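Local atomic coordinates of N-acetylneuraminic acid outer membrane channel protein NanC (Escherichia coli, PDB entry 2WJQ), a protein that forms a monomeric outer membrane channel of weak anion selectivity through which N-acetylneuraminic acid, a sialic acid, enters the bacterium. Residues 169-174 / 185-190; 8-13 / 202-207. All coordinates share one frame; numbering follows the deposited sequence.

Contact 1 (169-174 / 185-190); sequences NAFVLQ and IEYDYL. With OCT (N-octane), chain H; OCT (N-octane), chain G.
Phe171 and Tyr187 lie side by side across two antiparallel strands, 165-175 and 181-189, that form a beta hairpin in the wall of the porin barrel. Five residue pairs are in register, and the backbones of Asn169, Phe171 and Leu173 each give and take a hydrogen bond with Tyr189, Tyr187 and Ile185, respectively.

The closer packing of the lipid-facing side is around the aromatic pair. CD1 of Phe171 meets CD2 of Tyr187 at 3.9 Å, near the plane of the tyrosine ring and therefore at its edge. With CG turned anti to the backbone N (chi1 167°), Tyr187 offers one face to an octane chain, whose C2 stands 3.9 Å above the ring centre, while a second octane, lying over one face of Phe171 toward the ring's rim, also touches Tyr187 near CE2 and OH. Aromatic rings suit this place because they give alkyl chains broad apolar surfaces. With an alanine in place of Tyr187, both octanes and the flank of Phe171 would probably lose a packing surface. Farther along, the contact opens to the surface: Leu173 CB and Ile185 CG1 still meet at 4.1 Å, but the isoleucine is exposed, where a branched apolar residue can face lipid.

The other side, turned to the channel, is mixed: the acids Glu186 and Asp188 face Val172 and Ala170. Glu186 runs extended obliquely across Val172, its CD 3.8 Å from CG2, and its carboxylate forms a salt bridge with Arg208. Asp188 also bridges to Arg208 and bonds Ser206; opposite it sits Ala170, whose CB is pressed to within 2.9 Å of Asp188 OD1, a tight spot that suits a small residue.

At the extracellular end Asn169 OD1 bonds Thr148 and Trp146, while its ND2 donates to a water at 2.8 Å that in turn donates to the backbone O of Tyr189 at 3.0 Å.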
loop_
_atom_site.group_PDB
_atom_site.type_symbol
_atom_site.label_atom_id
_atom_site.label_comp_id
_atom_site.label_asym_id
_atom_site.label_seq_id
_atom_site.Cartn_x
_atom_site.Cartn_y
_atom_site.Cartn_z
ATOM N N ASN A 169 -6.228 1.340 7.475
ATOM C CA ASN A 169 -6.576 -0.047 7.716
ATOM C C ASN A 169 -7.364 -0.552 6.530
ATOM O O ASN A 169 -8.423 0.003 6.217
ATOM C CB ASN A 169 -7.378 -0.174 8.991
ATOM C CG ASN A 169 -6.523 -0.114 10.196
ATOM O OD1 ASN A 169 -5.962 -1.133 10.629
ATOM N ND2 ASN A 169 -6.397 1.083 10.768
ATOM N N ALA A 170 -6.819 -1.585 5.882
ATOM C CA ALA A 170 -7.367 -2.196 4.692
ATOM C C ALA A 170 -7.818 -3.629 4.989
ATOM O O ALA A 170 -7.059 -4.432 5.573
ATOM C CB ALA A 170 -6.315 -2.200 3.552
ATOM N N PHE A 171 -9.028 -3.959 4.535
ATOM C CA PHE A 171 -9.635 -5.267 4.742
ATOM C C PHE A 171 -10.035 -5.804 3.381
ATOM O O PHE A 171 -10.819 -5.173 2.661
ATOM C CB PHE A 171 -10.861 -5.156 5.643
ATOM C CG PHE A 171 -10.575 -4.510 6.951
ATOM C CD1 PHE A 171 -10.743 -3.151 7.111
ATOM C CD2 PHE A 171 -10.077 -5.252 8.007
ATOM C CE1 PHE A 171 -10.462 -2.534 8.318
ATOM C CE2 PHE A 171 -9.776 -4.640 9.219
ATOM C CZ PHE A 171 -9.974 -3.265 9.363
ATOM N N VAL A 172 -9.457 -6.941 3.017
ATOM C CA VAL A 172 -9.634 -7.532 1.705
ATOM C C VAL A 172 -10.223 -8.936 1.818
ATOM O O VAL A 172 -9.682 -9.791 2.526
ATOM C CB VAL A 172 -8.300 -7.600 0.940
ATOM C CG1 VAL A 172 -8.534 -8.114 -0.474
ATOM C CG2 VAL A 172 -7.611 -6.210 0.885
ATOM N N LEU A 173 -11.317 -9.181 1.106
ATOM C CA LEU A 173 -11.867 -10.530 0.965
ATOM C C LEU A 173 -11.634 -11.006 -0.475
ATOM O O LEU A 173 -12.154 -10.418 -1.412
ATOM C CB LEU A 173 -13.370 -10.552 1.297
ATOM C CG LEU A 173 -14.044 -11.927 1.235
ATOM C CD1 LEU A 173 -13.459 -12.852 2.287
ATOM C CD2 LEU A 173 -15.566 -11.821 1.372
ATOM N N GLN A 174 -10.827 -12.050 -0.627
ATOM C CA GLN A 174 -10.514 -12.639 -1.926
ATOM C C GLN A 174 -11.342 -13.889 -2.119
ATOM O O GLN A 174 -11.499 -14.690 -1.194
ATOM C CB GLN A 174 -9.023 -13.016 -2.016
ATOM C CG GLN A 174 -8.025 -11.840 -1.917
ATOM C CD GLN A 174 -6.657 -12.274 -1.357
ATOM O OE1 GLN A 174 -6.246 -13.419 -1.507
ATOM N NE2 GLN A 174 -5.987 -11.369 -0.667
ATOM N N ILE A 185 -13.068 -7.962 -2.981
ATOM C CA ILE A 185 -13.663 -6.725 -2.509
ATOM C C ILE A 185 -12.852 -6.231 -1.318
ATOM O O ILE A 185 -12.199 -7.009 -0.612
ATOM C CB ILE A 185 -15.164 -6.877 -2.169
ATOM C CG1 ILE A 185 -15.357 -7.720 -0.907
ATOM C CG2 ILE A 185 -15.909 -7.472 -3.377
ATOM C CD1 ILE A 185 -16.801 -8.073 -0.602
ATOM N N GLU A 186 -12.905 -4.927 -1.097
ATOM C CA GLU A 186 -12.036 -4.312 -0.119
ATOM C C GLU A 186 -12.677 -3.077 0.494
ATOM O O GLU A 186 -13.350 -2.300 -0.196
ATOM C CB GLU A 186 -10.690 -3.994 -0.787
ATOM C CG GLU A 186 -9.774 -3.088 -0.008
ATOM C CD GLU A 186 -8.448 -2.819 -0.724
ATOM O OE1 GLU A 186 -7.670 -1.974 -0.226
ATOM O OE2 GLU A 186 -8.180 -3.457 -1.771
ATOM N N TYR A 187 -12.497 -2.933 1.800
ATOM C CA TYR A 187 -12.858 -1.714 2.512
ATOM C C TYR A 187 -11.602 -1.199 3.181
ATOM O O TYR A 187 -10.884 -1.985 3.832
ATOM C CB TYR A 187 -13.945 -1.977 3.575
ATOM C CG TYR A 187 -14.089 -0.806 4.498
ATOM C CD1 TYR A 187 -14.738 0.346 4.075
ATOM C CD2 TYR A 187 -13.523 -0.817 5.765
ATOM C CE1 TYR A 187 -14.833 1.449 4.888
ATOM C CE2 TYR A 187 -13.598 0.292 6.587
ATOM C CZ TYR A 187 -14.261 1.423 6.143
ATOM O OH TYR A 187 -14.341 2.530 6.947
ATOM N N ASP A 188 -11.333 0.107 3.031
ATOM C CA ASP A 188 -10.250 0.762 3.772
ATOM C C ASP A 188 -10.770 1.949 4.585
ATOM O O ASP A 188 -11.665 2.675 4.143
ATOM C CB ASP A 188 -9.132 1.256 2.858
ATOM C CG ASP A 188 -8.873 0.335 1.716
ATOM O OD1 ASP A 188 -8.271 -0.733 1.967
ATOM O OD2 ASP A 188 -9.281 0.680 0.582
ATOM N N TYR A 189 -10.252 2.106 5.787
ATOM C CA TYR A 189 -10.440 3.350 6.516
ATOM C C TYR A 189 -9.080 4.053 6.516
ATOM O O TYR A 189 -8.089 3.530 6.995
ATOM C CB TYR A 189 -10.991 3.143 7.928
ATOM C CG TYR A 189 -11.210 4.454 8.631
ATOM C CD1 TYR A 189 -10.468 4.813 9.754
ATOM C CD2 TYR A 189 -12.101 5.386 8.106
ATOM C CE1 TYR A 189 -10.647 6.065 10.362
ATOM C CE2 TYR A 189 -12.291 6.613 8.708
ATOM C CZ TYR A 189 -11.570 6.945 9.826
ATOM O OH TYR A 189 -11.795 8.186 10.374
ATOM N N LEU A 190 -9.042 5.239 5.929
ATOM C CA LEU A 190 -7.774 5.942 5.706
ATOM C C LEU A 190 -7.653 7.138 6.640
ATOM O O LEU A 190 -6.988 8.118 6.306
ATOM C CB LEU A 190 -7.703 6.377 4.231
ATOM C CG LEU A 190 -7.837 5.230 3.208
ATOM C CD1 LEU A 190 -7.726 5.711 1.768
ATOM C CD2 LEU A 190 -6.796 4.154 3.475
HETATM C C1 OCT H . -13.945 -3.537 10.752
HETATM C C2 OCT H . -14.041 -2.344 9.791
HETATM C C3 OCT H . -14.780 -1.143 10.411
HETATM C C4 OCT H . -13.867 0.095 10.537
HETATM C C5 OCT H . -14.499 1.199 11.402
HETATM C C6 OCT H . -14.570 2.567 10.698
HETATM C C7 OCT H . -16.024 2.971 10.383
HETATM C C8 OCT H . -16.301 4.442 10.723
HETATM C C1 OCT G . -17.123 -2.144 6.831
HETATM C C2 OCT G . -17.829 -0.912 6.256
HETATM C C3 OCT G . -17.817 0.275 7.236
HETATM C C4 OCT G . -18.686 1.415 6.700
HETATM C C5 OCT G . -18.503 2.722 7.483
HETATM C C6 OCT G . -19.181 3.898 6.751
HETATM C C7 OCT G . -20.180 4.662 7.635
HETATM C C8 OCT G . -21.406 5.102 6.826
HETATM O O HOH W 1 -7.124 3.618 9.829
#

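Contact 2 (8-13 / 202-207); sequences GYRSGS and LSENSY. With LDA (lauryl dimethylamine-N-oxide), chain M; OCT (N-octane), chain F.
Ser11 and Asn205 join where the antiparallel pairing of strands 2-10 and 199-214, the seam that closes the beta barrel, gives way to the extracellular turn. Backbone bonds come first: Tyr9 and Tyr207 form a hydrogen-bonded pair, and Ser11 N continues the ladder to Asn205 O at 2.8 Å. The serine then substitutes for a strand carbonyl: with OG between its backbone N and carbonyl carbon (chi1 75°), that oxygen accepts the Asn205 N-H at 3.1 Å. A water linking Ser11 OG to Ser203 O extends the join.

Charge and polar bonds centre on Glu204, whose chain bends at chi2 (80°) to bring its carboxylate to the turn. OE2 takes the Ser13 N-H at 2.8 Å on its syn lone pair and a weak, strongly bent bond from Gly12 N. OE1 meets Ser13 OG at 2.5 Å, so short that the exact length is doubtful, and forms a weak, long salt bridge with Arg10 NH1 at 3.4 Å. It lies in the guanidinium plane, at the edge, although the two flat groups stand almost perpendicular (88°). The stronger partner of Arg10 is Glu17, through NE. Gly12 suits the tight turn because a CB would collide with Ser203 O and Glu204 OE2.

Apolar contacts are on the lipid side. An octane lies over one face of Tyr9, its C4 3.7 Å above the ring centre, and the detergent tail ends at Tyr207, its C12 lying 4.1 Å from Tyr207 CB.

Among the neighbours, strand 15-25 bonds the far edge of strand 2-10 through Gly8 and Glu17, and strand 181-189 lies along the other edge of strand 199-214, while Trp39 of strand 30-41 touches Arg10 and Ser13.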
loop_
_atom_site.group_PDB
_atom_site.type_symbol
_atom_site.label_atom_id
_atom_site.label_comp_id
_atom_site.label_asym_id
_atom_site.label_seq_id
_atom_site.Cartn_x
_atom_site.Cartn_y
_atom_site.Cartn_z
ATOM N N GLY A 8 -11.721 1.923 -7.204
ATOM C CA GLY A 8 -12.132 2.337 -5.886
ATOM C C GLY A 8 -12.764 3.705 -5.828
ATOM O O GLY A 8 -12.628 4.516 -6.757
ATOM N N TYR A 9 -13.493 3.936 -4.742
ATOM C CA TYR A 9 -14.058 5.240 -4.443
ATOM C C TYR A 9 -13.687 5.642 -3.023
ATOM O O TYR A 9 -13.795 4.849 -2.096
ATOM C CB TYR A 9 -15.577 5.230 -4.580
ATOM C CG TYR A 9 -16.200 6.576 -4.324
ATOM C CD1 TYR A 9 -16.053 7.610 -5.243
ATOM C CD2 TYR A 9 -16.917 6.828 -3.154
ATOM C CE1 TYR A 9 -16.623 8.877 -5.002
ATOM C CE2 TYR A 9 -17.478 8.085 -2.901
ATOM C CZ TYR A 9 -17.336 9.088 -3.837
ATOM O OH TYR A 9 -17.882 10.325 -3.589
ATOM N N ARG A 10 -13.263 6.894 -2.867
ATOM C CA ARG A 10 -12.961 7.449 -1.561
ATOM C C ARG A 10 -14.035 8.470 -1.194
ATOM O O ARG A 10 -14.266 9.423 -1.952
ATOM C CB ARG A 10 -11.610 8.118 -1.619
ATOM C CG ARG A 10 -10.468 7.155 -1.858
ATOM C CD ARG A 10 -9.248 7.860 -1.397
ATOM N NE ARG A 10 -7.978 7.194 -1.622
ATOM C CZ ARG A 10 -6.862 7.615 -1.044
ATOM N NH1 ARG A 10 -6.893 8.667 -0.227
ATOM N NH2 ARG A 10 -5.727 7.005 -1.273
ATOM N N SER A 11 -14.680 8.256 -0.053
ATOM C CA SER A 11 -15.869 9.020 0.347
ATOM C C SER A 11 -15.569 10.459 0.810
ATOM O O SER A 11 -16.389 11.360 0.621
ATOM C CB SER A 11 -16.595 8.293 1.481
ATOM O OG SER A 11 -15.862 8.461 2.702
ATOM N N GLY A 12 -14.424 10.678 1.443
ATOM C CA GLY A 12 -14.101 12.016 1.969
ATOM C C GLY A 12 -13.649 12.936 0.863
ATOM O O GLY A 12 -14.142 14.046 0.718
ATOM N N SER A 13 -12.736 12.445 0.042
ATOM C CA SER A 13 -12.223 13.201 -1.079
ATOM C C SER A 13 -13.111 13.174 -2.330
ATOM O O SER A 13 -12.815 13.873 -3.294
ATOM C CB SER A 13 -10.825 12.691 -1.448
ATOM O OG SER A 13 -9.999 12.620 -0.303
ATOM N N LEU A 202 -11.425 15.298 6.637
ATOM C CA LEU A 202 -12.668 14.576 6.338
ATOM C C LEU A 202 -12.432 13.075 6.496
ATOM O O LEU A 202 -11.405 12.537 6.068
ATOM C CB LEU A 202 -13.174 14.894 4.945
ATOM C CG LEU A 202 -13.457 16.378 4.676
ATOM C CD1 LEU A 202 -13.688 16.591 3.191
ATOM C CD2 LEU A 202 -14.634 16.906 5.477
ATOM N N SER A 203 -13.398 12.406 7.113
ATOM C CA SER A 203 -13.351 10.949 7.266
ATOM C C SER A 203 -13.213 10.315 5.870
ATOM O O SER A 203 -13.952 10.646 4.975
ATOM C CB SER A 203 -14.629 10.485 7.987
ATOM O OG SER A 203 -14.582 9.100 8.217
ATOM N N GLU A 204 -12.229 9.442 5.674
ATOM C CA GLU A 204 -11.939 8.887 4.358
ATOM C C GLU A 204 -12.207 7.371 4.342
ATOM O O GLU A 204 -11.349 6.576 4.713
ATOM C CB GLU A 204 -10.475 9.173 3.975
ATOM C CG GLU A 204 -10.090 8.831 2.514
ATOM C CD GLU A 204 -10.515 9.907 1.524
ATOM O OE1 GLU A 204 -9.689 10.368 0.717
ATOM O OE2 GLU A 204 -11.697 10.283 1.541
ATOM N N ASN A 205 -13.412 6.998 3.939
ATOM C CA ASN A 205 -13.794 5.595 3.743
ATOM C C ASN A 205 -13.505 5.238 2.295
ATOM O O ASN A 205 -13.770 6.025 1.398
ATOM C CB ASN A 205 -15.283 5.399 4.040
ATOM C CG ASN A 205 -15.630 5.696 5.494
ATOM O OD1 ASN A 205 -16.293 6.695 5.802
ATOM N ND2 ASN A 205 -15.191 4.840 6.386
ATOM N N SER A 206 -12.926 4.078 2.063
ATOM C CA SER A 206 -12.531 3.685 0.723
ATOM C C SER A 206 -13.140 2.315 0.414
ATOM O O SER A 206 -13.039 1.388 1.215
ATOM C CB SER A 206 -11.002 3.678 0.622
ATOM O OG SER A 206 -10.532 3.093 -0.570
ATOM N N TYR A 207 -13.808 2.223 -0.722
ATOM C CA TYR A 207 -14.484 1.002 -1.128
ATOM C C TYR A 207 -13.902 0.599 -2.463
ATOM O O TYR A 207 -13.951 1.388 -3.412
ATOM C CB TYR A 207 -15.982 1.257 -1.262
ATOM C CG TYR A 207 -16.584 1.928 -0.041
ATOM C CD1 TYR A 207 -16.710 3.324 0.036
ATOM C CD2 TYR A 207 -16.996 1.175 1.052
ATOM C CE1 TYR A 207 -17.259 3.941 1.178
ATOM C CE2 TYR A 207 -17.548 1.778 2.185
ATOM C CZ TYR A 207 -17.676 3.150 2.250
ATOM O OH TYR A 207 -18.215 3.729 3.385
HETATM N N1 LDA M . -15.100 9.948 -13.275
HETATM O O1 LDA M . -15.348 10.207 -14.476
HETATM C CM1 LDA M . -14.524 11.152 -12.652
HETATM C CM2 LDA M . -16.361 9.668 -12.571
HETATM C C1 LDA M . -14.162 8.828 -13.142
HETATM C C2 LDA M . -14.719 7.543 -13.772
HETATM C C3 LDA M . -13.786 6.359 -13.495
HETATM C C4 LDA M . -14.440 5.292 -12.615
HETATM C C5 LDA M . -13.410 4.290 -12.090
HETATM C C6 LDA M . -14.032 2.980 -11.592
HETATM C C7 LDA M . -14.323 3.004 -10.096
HETATM C C8 LDA M . -14.964 1.715 -9.588
HETATM C C9 LDA M . -15.517 1.929 -8.183
HETATM C C10 LDA M . -15.846 0.630 -7.452
HETATM C C11 LDA M . -16.706 0.916 -6.228
HETATM C C12 LDA M . -16.463 -0.084 -5.102
HETATM C C1 OCT F . -19.159 3.169 -5.702
HETATM C C2 OCT F . -19.885 4.343 -5.049
HETATM C C3 OCT F . -19.702 5.644 -5.838
HETATM C C4 OCT F . -20.304 6.819 -5.061
HETATM C C5 OCT F . -20.627 8.041 -5.933
HETATM C C6 OCT F . -21.557 8.990 -5.170
HETATM C C7 OCT F . -21.821 10.296 -5.937
HETATM C C8 OCT F . -23.301 10.690 -5.848
HETATM O O HOH W 2 -16.549 10.340 4.152
#

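Strands 181-189 and 199-214 are neighbours in the barrel wall, so the two contacts adjoin, with centres about 12 Å apart. Contact 1 is a local hairpin nested within the long chain segment that contact 2 closes. Probable backbone hydrogen bonds join them directly, Asp188 N to Ser206 O at 2.8 Å and Leu190 N to Glu204 O at 2.9 Å, and Tyr189 CE2 packs 3.4 Å from Ser203 OG. On the outer surface Phe171, Tyr187, Tyr9 and Tyr207 carry octane or detergent tails. The inward side holds Glu186 and Asp188 in the wall and Arg10 and Glu204 at the extracellular end, charged residues consistent with a water-filled pore.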